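Local coordinates for protein ten1 (Schizosaccharomyces pombe, PDB 3KF6) that binds single-stranded telomeric DNA, pairs with Stn1 in an Rpa2-Rpa3-like complex and is required for telomere maintenance, at residues B[70-73]-B[74-77]; B[88-91]-B[92-95]. All blocks are in the same frame, centred on the assembly; numbering follows the deposited sequence.

Contact 1 (B[70-73]-B[74-77]); sequences GRKR and QDGI
Arg73 and Ile77 face each other where strand 65-74 turns back into strand 77-85, a beta hairpin of the OB fold. A type II beta turn runs from Gln74 to Ile77, with Gly76 at its third position. It is closed by a backbone hydrogen bond from Ile77 N to Gln74 O, 3.0 Å. Just before the turn sits a classic beta bulge: Arg73 and Gln74 both lie opposite Ile77. Arg73 N donates to Ile77 O at 2.9 Å.

The side chains of Arg73 and Ile77 pack closely. A chi1 of 177° swings Arg73 CG away from its own N and beside the carbonyl carbon, and the chain bends at chi3. This bend brings the guanidinium round so that Ile77 CD1 lies over one face, offset toward the rim. Arg73 NE is 3.1 Å from Ile77 CD1. Nearer the backbone, Arg73 CB meets Ile77 CG2 at 3.2 Å. The charged end leads back from the turn over Ile77, and Arg73 NH2 forms salt bridges with Asp50 of strand 45-50 and Asp79 of strand 77-85. These probably help fix the rotation of the guanidinium above the isoleucine.

Lys72 reaches along the turn on another course. Its chain is extended up to CE and bends only at chi4 (-75°), which turns NZ to Asp75. The CG methylene passes Gln74 O at 3.7 Å on the way. Lys72 NZ also makes a salt bridge with Asp20, its stronger partner, so the charge is probably shared between the two carboxylates. At the tip of the turn the bond to Asp75 comes from above the carboxylate, 55° out of its plane: Lys72 NZ stands 3.2 Å from Asp75 OD1.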
loop_
_atom_site.group_PDB
_atom_site.type_symbol
_atom_site.label_atom_id
_atom_site.label_comp_id
_atom_site.label_asym_id
_atom_site.label_seq_id
_atom_site.Cartn_x
_atom_site.Cartn_y
_atom_site.Cartn_z
ATOM N N GLY B 70 -6.678 -7.905 -5.834
ATOM C CA GLY B 70 -7.229 -9.240 -5.951
ATOM C C GLY B 70 -6.164 -10.240 -6.331
ATOM O O GLY B 70 -4.990 -9.892 -6.419
ATOM N N ARG B 71 -6.572 -11.484 -6.551
ATOM C CA ARG B 71 -5.637 -12.535 -6.936
ATOM C C ARG B 71 -5.943 -13.040 -8.335
ATOM O O ARG B 71 -7.106 -13.237 -8.693
ATOM C CB ARG B 71 -5.711 -13.714 -5.963
ATOM C CG ARG B 71 -5.199 -13.426 -4.576
ATOM C CD ARG B 71 -5.102 -14.713 -3.757
ATOM N NE ARG B 71 -4.703 -14.418 -2.388
ATOM C CZ ARG B 71 -3.487 -14.015 -2.036
ATOM N NH1 ARG B 71 -2.539 -13.869 -2.954
ATOM N NH2 ARG B 71 -3.230 -13.729 -0.769
ATOM N N LYS B 72 -4.897 -13.249 -9.124
ATOM C CA LYS B 72 -5.067 -13.750 -10.479
ATOM C C LYS B 72 -5.521 -15.205 -10.416
ATOM O O LYS B 72 -4.873 -16.033 -9.774
ATOM C CB LYS B 72 -3.747 -13.641 -11.249
ATOM C CG LYS B 72 -3.800 -14.144 -12.686
ATOM C CD LYS B 72 -2.549 -13.711 -13.444
ATOM C CE LYS B 72 -2.583 -14.125 -14.908
ATOM N NZ LYS B 72 -2.322 -15.576 -15.081
ATOM N N ARG B 73 -6.638 -15.505 -11.075
ATOM C CA ARG B 73 -7.185 -16.862 -11.107
ATOM C C ARG B 73 -6.541 -17.622 -12.263
ATOM O O ARG B 73 -6.112 -18.767 -12.116
ATOM C CB ARG B 73 -8.704 -16.809 -11.298
ATOM C CG ARG B 73 -9.364 -18.171 -11.419
ATOM C CD ARG B 73 -10.800 -18.053 -11.911
ATOM N NE ARG B 73 -11.662 -17.327 -10.982
ATOM C CZ ARG B 73 -12.959 -17.114 -11.185
ATOM N NH1 ARG B 73 -13.542 -17.571 -12.287
ATOM N NH2 ARG B 73 -13.674 -16.450 -10.288
ATOM N N GLN B 74 -6.491 -16.961 -13.413
ATOM C CA GLN B 74 -5.891 -17.487 -14.633
ATOM C C GLN B 74 -5.824 -16.292 -15.578
ATOM O O GLN B 74 -6.310 -15.211 -15.237
ATOM C CB GLN B 74 -6.745 -18.615 -15.232
ATOM C CG GLN B 74 -8.178 -18.233 -15.535
ATOM C CD GLN B 74 -8.971 -19.360 -16.161
ATOM O OE1 GLN B 74 -8.723 -19.749 -17.303
ATOM N NE2 GLN B 74 -9.930 -19.896 -15.414
ATOM N N ASP B 75 -5.227 -16.458 -16.752
ATOM C CA ASP B 75 -5.130 -15.333 -17.672
ATOM C C ASP B 75 -6.480 -14.656 -17.887
ATOM O O ASP B 75 -7.495 -15.318 -18.108
ATOM C CB ASP B 75 -4.558 -15.774 -19.022
ATOM C CG ASP B 75 -3.102 -16.188 -18.931
ATOM O OD1 ASP B 75 -2.320 -15.483 -18.255
ATOM O OD2 ASP B 75 -2.733 -17.209 -19.546
ATOM N N GLY B 76 -6.480 -13.329 -17.793
ATOM C CA GLY B 76 -7.689 -12.550 -18.000
ATOM C C GLY B 76 -8.747 -12.552 -16.909
ATOM O O GLY B 76 -9.797 -11.931 -17.081
ATOM N N ILE B 77 -8.494 -13.227 -15.792
ATOM C CA ILE B 77 -9.484 -13.272 -14.718
ATOM C C ILE B 77 -8.862 -13.040 -13.344
ATOM O O ILE B 77 -7.871 -13.671 -12.975
ATOM C CB ILE B 77 -10.239 -14.626 -14.726
ATOM C CG1 ILE B 77 -11.481 -14.557 -13.830
ATOM C CG2 ILE B 77 -9.319 -15.727 -14.273
ATOM C CD1 ILE B 77 -11.205 -14.581 -12.349
#

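Contact 2 (B[88-91]-B[92-95])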
loop_
_atom_site.group_PDB
_atom_site.type_symbol
_atom_site.label_atom_id
_atom_site.label_comp_id
_atom_site.label_asym_id
_atom_site.label_seq_id
_atom_site.Cartn_x
_atom_site.Cartn_y
_atom_site.Cartn_z
ATOM N N GLY B 88 -11.661 11.080 -9.608
ATOM C CA GLY B 88 -10.824 12.266 -9.577
ATOM C C GLY B 88 -9.330 12.022 -9.682
ATOM O O GLY B 88 -8.540 12.971 -9.650
ATOM N N ILE B 89 -8.924 10.765 -9.818
ATOM C CA ILE B 89 -7.496 10.491 -9.902
ATOM C C ILE B 89 -6.900 11.067 -11.177
ATOM O O ILE B 89 -7.545 11.099 -12.232
ATOM C CB ILE B 89 -7.195 8.977 -9.837
ATOM C CG1 ILE B 89 -5.696 8.761 -9.610
ATOM C CG2 ILE B 89 -7.628 8.294 -11.124
ATOM C CD1 ILE B 89 -5.340 7.363 -9.163
ATOM N N ASN B 90 -5.669 11.549 -11.054
ATOM C CA ASN B 90 -4.924 12.110 -12.171
ATOM C C ASN B 90 -4.288 10.901 -12.860
ATOM O O ASN B 90 -3.219 10.447 -12.460
ATOM C CB ASN B 90 -3.838 13.047 -11.635
ATOM C CG ASN B 90 -3.076 13.756 -12.737
ATOM O OD1 ASN B 90 -2.697 13.149 -13.732
ATOM N ND2 ASN B 90 -2.832 15.046 -12.550
ATOM N N LEU B 91 -4.952 10.368 -13.885
ATOM C CA LEU B 91 -4.444 9.195 -14.585
ATOM C C LEU B 91 -3.014 9.320 -15.099
ATOM O O LEU B 91 -2.211 8.402 -14.930
ATOM C CB LEU B 91 -5.376 8.811 -15.744
ATOM C CG LEU B 91 -6.659 8.073 -15.351
ATOM C CD1 LEU B 91 -7.493 7.783 -16.599
ATOM C CD2 LEU B 91 -6.300 6.771 -14.643
ATOM N N PRO B 92 -2.672 10.453 -15.734
ATOM C CA PRO B 92 -1.302 10.588 -16.237
ATOM C C PRO B 92 -0.238 10.480 -15.149
ATOM O O PRO B 92 0.792 9.834 -15.351
ATOM C CB PRO B 92 -1.316 11.960 -16.909
ATOM C CG PRO B 92 -2.738 12.075 -17.389
ATOM C CD PRO B 92 -3.509 11.579 -16.186
ATOM N N ARG B 93 -0.481 11.109 -14.001
ATOM C CA ARG B 93 0.485 11.061 -12.907
ATOM C C ARG B 93 0.492 9.673 -12.282
ATOM O O ARG B 93 1.545 9.145 -11.921
ATOM C CB ARG B 93 0.162 12.130 -11.855
ATOM C CG ARG B 93 0.083 13.543 -12.433
ATOM C CD ARG B 93 1.118 14.514 -11.882
ATOM N NE ARG B 93 2.493 14.157 -12.214
ATOM C CZ ARG B 93 3.503 15.028 -12.265
ATOM N NH1 ARG B 93 3.299 16.313 -12.013
ATOM N NH2 ARG B 93 4.725 14.610 -12.555
ATOM N N TYR B 94 -0.687 9.072 -12.154
ATOM C CA TYR B 94 -0.764 7.725 -11.600
ATOM C C TYR B 94 0.024 6.723 -12.451
ATOM O O TYR B 94 0.813 5.935 -11.922
ATOM C CB TYR B 94 -2.224 7.274 -11.486
ATOM C CG TYR B 94 -2.381 5.797 -11.201
ATOM C CD1 TYR B 94 -2.522 4.881 -12.241
ATOM C CD2 TYR B 94 -2.343 5.308 -9.896
ATOM C CE1 TYR B 94 -2.617 3.519 -11.995
ATOM C CE2 TYR B 94 -2.439 3.941 -9.637
ATOM C CZ TYR B 94 -2.575 3.055 -10.695
ATOM O OH TYR B 94 -2.663 1.704 -10.451
ATOM N N ARG B 95 -0.169 6.741 -13.768
ATOM C CA ARG B 95 0.565 5.786 -14.587
ATOM C C ARG B 95 2.063 6.074 -14.571
ATOM O O ARG B 95 2.872 5.156 -14.621
ATOM C CB ARG B 95 0.025 5.748 -16.023
ATOM C CG ARG B 95 0.104 7.022 -16.810
ATOM C CD ARG B 95 -0.379 6.745 -18.230
ATOM N NE ARG B 95 -0.131 7.868 -19.119
ATOM C CZ ARG B 95 -1.065 8.688 -19.579
ATOM N NH1 ARG B 95 -2.340 8.522 -19.245
ATOM N NH2 ARG B 95 -0.716 9.679 -20.380
#
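Asn90 caps the start of helix 91-103 by accepting a hydrogen bond from Arg93 N, a side-chain N-cap. Asn90 OD1 lies 3.0 Å from Arg93 N, and the N-H...O angle is 162°. The donor stands above the plane of the amide, 47° out of it. The torsion chi1 of -176° sets Asn90 CG beside its own carbonyl carbon, and from there OD1 turns to the first turn of the helix. The same oxygen meets Pro92 CD at 3.0 Å. Arg93 CG packs against the amide, 3.1 Å from Asn90 OD1. With an alanine here the amide oxygen is gone, which would probably leave Arg93 N without its capping acceptor and open a gap beside Pro92 CD and Arg93 CG.

The backbone i to i+4 bonds begin at the same residue. Tyr94 N donates to Asn90 O at 2.9 Å, and Arg95 N donates to Leu91 O. Pro92 has no N-H to offer, but in the first turn of a helix none is needed. Its CA lies over the centre of one face of the Arg95 guanidinium.

On another side of the turn, Ile89 CD1 touches the Tyr94 ring, 3.7 Å from Tyr94 CD2. The ring is approached obliquely by this methyl. Leu91 and Tyr94 also pack on Leu27 of strand 23-34, which ties the helix start to the sheet.

Farther out, the Stn1 chain covers this region. Asn130 of Stn1 bonds to Asn90 N and Gly88 O, while its Trp133 packs on Asn90 and Arg93 and its Trp136 on Tyr94. The Arg93 chain bends at chi2 and chi3, and its NH2 is hydrogen-bonded to Gln96 OE1.

In the fold
Contact 1 comes first along the chain and closes before contact 2 opens. Their centres are 24 Å apart, on opposite sides of the centre of the chain, and their nearest atoms are about 11 Å apart. Strand 77-85 joins them: it starts at the hairpin of contact 1 and leads into the loop that carries contact 2 and helix 91-103. Both also border strand 23-34, through Lys23 and Leu24 at contact 1 and Leu27 at contact 2. Contact 1 shapes one end of the OB-fold sheet and touches no Stn1 residue. Contact 2 starts the C-terminal helix at the Stn1 interface, consistent with an Rpa2-Rpa3-like pairing.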